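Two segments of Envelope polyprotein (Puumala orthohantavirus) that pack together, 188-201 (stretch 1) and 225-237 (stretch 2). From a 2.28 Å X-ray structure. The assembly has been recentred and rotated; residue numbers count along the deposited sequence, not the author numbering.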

# COMPACT_ATOMS: atom_id res chain seq x y z
N THR A 188 -6.75 -18.49 -4.60
CA THR A 188 -5.83 -17.36 -4.54
C THR A 188 -6.60 -16.04 -4.44
O THR A 188 -7.42 -15.77 -5.29
N VAL A 189 -6.33 -15.25 -3.39
CA VAL A 189 -7.05 -14.00 -3.16
C VAL A 189 -6.10 -12.80 -3.11
O VAL A 189 -4.93 -12.92 -2.78
N MET A 190 -6.65 -11.64 -3.42
CA MET A 190 -5.94 -10.38 -3.35
C MET A 190 -5.74 -9.95 -1.90
O MET A 190 -6.61 -10.13 -1.06
N VAL A 191 -4.57 -9.38 -1.64
CA VAL A 191 -4.27 -8.76 -0.37
C VAL A 191 -3.77 -7.36 -0.66
O VAL A 191 -2.93 -7.19 -1.54
N ARG A 192 -4.31 -6.39 0.07
CA ARG A 192 -3.86 -4.99 0.01
C ARG A 192 -3.42 -4.51 1.38
O ARG A 192 -4.16 -4.65 2.34
N CYS A 193 -2.21 -3.96 1.44
CA CYS A 193 -1.52 -3.63 2.67
C CYS A 193 -1.01 -2.20 2.69
O CYS A 193 -0.55 -1.71 1.67
N PHE A 194 -1.06 -1.57 3.86
CA PHE A 194 -0.66 -0.18 4.07
C PHE A 194 0.40 -0.15 5.14
O PHE A 194 0.26 -0.79 6.17
N LEU A 195 1.48 0.56 4.86
CA LEU A 195 2.57 0.71 5.79
C LEU A 195 2.25 1.72 6.88
O LEU A 195 1.94 2.87 6.58
N ILE A 196 2.40 1.30 8.13
CA ILE A 196 2.09 2.15 9.29
C ILE A 196 3.37 2.36 10.08
O ILE A 196 4.02 1.38 10.48
N ALA A 197 3.74 3.62 10.33
CA ALA A 197 4.86 3.95 11.21
C ALA A 197 4.43 3.91 12.67
O ALA A 197 3.49 4.59 13.08
N LYS A 198 5.15 3.11 13.46
CA LYS A 198 4.84 2.91 14.86
C LYS A 198 6.11 2.51 15.63
O LYS A 198 6.67 1.43 15.44
N LYS A 199 6.53 3.40 16.52
CA LYS A 199 7.72 3.23 17.34
C LYS A 199 7.37 2.63 18.72
O LYS A 199 6.26 2.84 19.21
N VAL A 200 8.30 1.86 19.30
CA VAL A 200 8.28 1.56 20.75
C VAL A 200 9.59 2.08 21.35
O VAL A 200 10.55 2.34 20.62
N SER A 201 9.62 2.27 22.66
CA SER A 201 10.82 2.80 23.36
C SER A 201 12.01 1.82 23.40
O SER A 201 13.16 2.24 23.29
N GLY A 225 16.68 0.09 11.04
CA GLY A 225 15.98 0.51 12.21
C GLY A 225 14.54 0.98 12.06
O GLY A 225 13.93 1.29 13.06
N PHE A 226 13.98 1.06 10.84
CA PHE A 226 12.58 1.47 10.70
C PHE A 226 11.61 0.69 11.62
O PHE A 226 11.72 -0.51 11.77
N GLN A 227 10.71 1.42 12.28
CA GLN A 227 9.75 0.82 13.19
C GLN A 227 8.35 1.02 12.67
O GLN A 227 7.89 2.15 12.47
N GLY A 228 7.68 -0.10 12.42
CA GLY A 228 6.33 -0.06 11.89
C GLY A 228 5.84 -1.43 11.50
O GLY A 228 6.40 -2.44 11.90
N TYR A 229 4.76 -1.45 10.74
CA TYR A 229 4.10 -2.70 10.41
C TYR A 229 3.19 -2.49 9.25
O TYR A 229 2.96 -1.36 8.87
N TYR A 230 2.68 -3.58 8.69
CA TYR A 230 1.68 -3.46 7.64
C TYR A 230 0.32 -3.85 8.22
O TYR A 230 0.23 -4.77 9.03
N ILE A 231 -0.73 -3.16 7.75
CA ILE A 231 -2.10 -3.55 8.02
C ILE A 231 -2.73 -3.86 6.68
O ILE A 231 -2.61 -3.07 5.73
N CYS A 232 -3.36 -5.03 6.56
CA CYS A 232 -3.78 -5.57 5.27
C CYS A 232 -5.22 -5.95 5.33
O CYS A 232 -5.75 -6.29 6.39
N LEU A 233 -5.87 -5.90 4.17
CA LEU A 233 -7.20 -6.43 4.03
C LEU A 233 -7.14 -7.48 2.96
O LEU A 233 -6.47 -7.30 1.95
N VAL A 234 -7.86 -8.57 3.19
CA VAL A 234 -7.85 -9.72 2.33
C VAL A 234 -9.12 -9.75 1.49
O VAL A 234 -10.21 -9.66 2.02
N GLY A 235 -8.98 -9.90 0.19
CA GLY A 235 -10.12 -9.93 -0.72
C GLY A 235 -10.88 -8.62 -0.77
O GLY A 235 -10.29 -7.55 -0.63
N SER A 236 -12.17 -8.69 -1.00
CA SER A 236 -12.98 -7.50 -1.04
C SER A 236 -13.46 -7.09 0.36
O SER A 236 -13.91 -5.97 0.55
N SER A 237 -13.36 -8.00 1.34
CA SER A 237 -13.79 -7.74 2.69
C SER A 237 -13.16 -8.67 3.70
O SER A 237 -13.06 -9.84 3.45

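Two neighbouring antiparallel strands, 188-197 and 228-234, form a hydrogen-bonded β ladder that is locked by a cross-strand disulfide, lined with apolar side chains on both faces and closed at each end by a polar side chain reaching for backbone. The strand directions differ by 153°, and paired N-H and C=O groups of Arg 192 with Leu 233, Phe 194 with Ile 231 and Ile 196 with Tyr 229 bond in both directions; in this antiparallel register the side chains of every directly opposed pair leave the sheet on the same face.

One face carries Val 191, Cys 193, Leu 195 and Ala 197 with Val 234, Cys 232 and Tyr 230. Cys 193 and Cys 232, both m, face each other at a non-hydrogen-bonded pair whose CA atoms are 4.0 Å apart; their SG atoms bond at 2.1 Å with chi3 of 107°. Val 191 (t) sets its CG1 3.7 Å from CB of Cys 232, flanking the disulfide, while CB of Cys 193 lies 3.8 Å from CD1 of Tyr 230. The Tyr 230 side chain (m) leaves on the same face, its ring coming nearer the first strand, and offers a ring face to Leu 195 (t, p), whose CD1 sits 3.9 Å from the ring centroid in a CH-pi contact. The same CD1 meets CE2 of Phe 226 (t) at 3.9 Å, so Leu 195 is held between two aromatic side chains. Gly 228, opposite Ala 197, has no side chain; an ideal CB there would lie 2.3 Å from O of Ile 196, a clash. Beyond Val 191, Val 189 (m) points toward the second stretch and brings CG2 to 3.5 Å from CG1 of Val 234 (t).

The other face carries Arg 192, Phe 194 and Ile 196 with Leu 233, Ile 231 and Tyr 229. Ile 196 (m, m) lays its CB over the Tyr 229 ring, 3.9 Å from the centroid, and its CG1 reaches CG2 of Ile 231 (t, p) at 4.0 Å. Tyr 229 takes the p rotamer, which swings its ring across to the first strand; CB of Lys 198 approaches the ring edge, 3.7 Å from CE1. Phe 194 (m) makes a looser contact, CB to CG2 of Ile 231 at 4.3 Å.

Arg 192 (m, t, m) extends past the end of the second strand, where NH2 donates to O of Gly 235 at 3.1 Å. Water 1 fills the space beside it, accepting from NE of Arg 192 at 2.7 Å and donating to O of Leu 233 at 2.9 Å and O of Gly 235 at 2.7 Å. The positive phi of Gly 235 favours glycine. At the other end, Gln 227 (m, t) points toward the first stretch and uses OE1 to accept from N of Val 200 at 2.9 Å, carrying the pairing into the loop. Water 2 donates to O of Val 200 at 2.9 Å and accepts a weak bond from NE2 of Gln 227 at 3.1 Å.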

# COMPACT_ATOMS: atom_id res chain seq x y z
CB THR A 188 -4.94 -17.39 -5.77
OG1 THR A 188 -4.05 -18.50 -5.63
CG2 THR A 188 -4.14 -16.15 -5.90
CB VAL A 189 -7.91 -13.99 -1.86
CG1 VAL A 189 -8.90 -15.13 -1.89
CG2 VAL A 189 -7.07 -14.11 -0.61
CB MET A 190 -6.69 -9.30 -4.11
CG MET A 190 -5.99 -7.95 -4.13
SD MET A 190 -6.74 -6.66 -5.19
CE MET A 190 -6.21 -7.25 -6.79
CB VAL A 191 -3.22 -9.54 0.44
CG1 VAL A 191 -3.05 -8.94 1.82
CG2 VAL A 191 -3.69 -10.94 0.67
CB ARG A 192 -4.97 -4.07 -0.51
CG ARG A 192 -5.14 -4.17 -2.01
CD ARG A 192 -6.46 -3.80 -2.64
NE ARG A 192 -7.60 -4.67 -2.43
CZ ARG A 192 -8.76 -4.55 -3.07
NH1 ARG A 192 -8.93 -3.61 -4.00
NH2 ARG A 192 -9.74 -5.39 -2.80
CB CYS A 193 -0.30 -4.53 2.86
SG CYS A 193 -0.64 -6.28 2.91
CB PHE A 194 -1.88 0.67 4.42
CG PHE A 194 -2.98 0.53 3.42
CD1 PHE A 194 -3.84 -0.58 3.47
CD2 PHE A 194 -3.10 1.41 2.37
CE1 PHE A 194 -4.80 -0.78 2.49
CE2 PHE A 194 -4.08 1.24 1.40
CZ PHE A 194 -4.93 0.14 1.44
CB LEU A 195 3.83 1.17 5.05
CG LEU A 195 5.07 1.29 5.92
CD1 LEU A 195 5.54 -0.07 6.37
CD2 LEU A 195 6.17 1.92 5.12
CB ILE A 196 1.07 1.45 10.20
CG1 ILE A 196 -0.17 0.93 9.44
CG2 ILE A 196 0.68 2.33 11.37
CD1 ILE A 196 -0.93 1.97 8.67
CB ALA A 197 5.38 5.32 10.89
CB LYS A 198 3.75 1.85 15.02
CG LYS A 198 3.33 1.52 16.45
CD LYS A 198 2.70 2.73 17.13
CE LYS A 198 2.19 2.45 18.54
NZ LYS A 198 3.21 2.15 19.59
CB LYS A 199 8.36 4.61 17.53
CG LYS A 199 9.79 4.69 17.10
CD LYS A 199 10.30 6.12 17.07
CE LYS A 199 11.71 6.17 17.62
NZ LYS A 199 12.25 7.54 17.45
CB VAL A 200 8.08 0.05 21.12
CG1 VAL A 200 6.66 -0.40 20.80
CG2 VAL A 200 9.08 -0.87 20.42
CB SER A 201 10.46 3.21 24.78
OG SER A 201 9.53 2.31 25.35
CB PHE A 226 12.10 1.38 9.26
CG PHE A 226 10.63 1.67 9.12
CD1 PHE A 226 10.15 2.96 9.19
CD2 PHE A 226 9.71 0.63 9.01
CE1 PHE A 226 8.79 3.22 9.11
CE2 PHE A 226 8.36 0.88 8.92
CZ PHE A 226 7.90 2.19 8.97
CB GLN A 227 9.91 1.36 14.62
CG GLN A 227 11.05 0.68 15.37
CD GLN A 227 11.13 1.04 16.83
OE1 GLN A 227 10.33 0.60 17.65
NE2 GLN A 227 12.12 1.86 17.17
CB TYR A 229 3.31 -3.23 11.61
CG TYR A 229 2.21 -2.35 12.12
CD1 TYR A 229 2.45 -1.37 13.08
CD2 TYR A 229 0.90 -2.54 11.70
CE1 TYR A 229 1.41 -0.57 13.57
CE2 TYR A 229 -0.14 -1.76 12.19
CZ TYR A 229 0.13 -0.78 13.12
OH TYR A 229 -0.90 -0.01 13.57
CB TYR A 230 2.04 -4.31 6.41
CG TYR A 230 3.07 -3.71 5.48
CD1 TYR A 230 2.69 -2.80 4.49
CD2 TYR A 230 4.39 -4.07 5.56
CE1 TYR A 230 3.62 -2.28 3.61
CE2 TYR A 230 5.32 -3.55 4.70
CZ TYR A 230 4.95 -2.64 3.72
OH TYR A 230 5.89 -2.13 2.86
CB ILE A 231 -2.83 -2.48 8.87
CG1 ILE A 231 -4.02 -3.08 9.56
CG2 ILE A 231 -3.20 -1.24 8.05
CD1 ILE A 231 -3.64 -3.91 10.79
CB CYS A 232 -2.95 -6.82 4.89
SG CYS A 232 -1.15 -6.58 4.92
CB LEU A 233 -8.21 -5.35 3.66
CG LEU A 233 -8.82 -4.44 4.73
CD1 LEU A 233 -9.10 -5.04 6.09
CD2 LEU A 233 -7.89 -3.28 4.88
CB VAL A 234 -7.75 -11.00 3.18
CG1 VAL A 234 -7.58 -12.20 2.29
CG2 VAL A 234 -6.58 -10.90 4.15
CB SER A 236 -14.15 -7.72 -1.98
OG SER A 236 -14.89 -8.89 -1.61
CB SER A 237 -15.30 -7.93 2.76
OG SER A 237 -15.83 -7.31 3.90
O HOH W 1 -7.71 -6.72 -0.63
O HOH W 2 12.75 0.65 19.92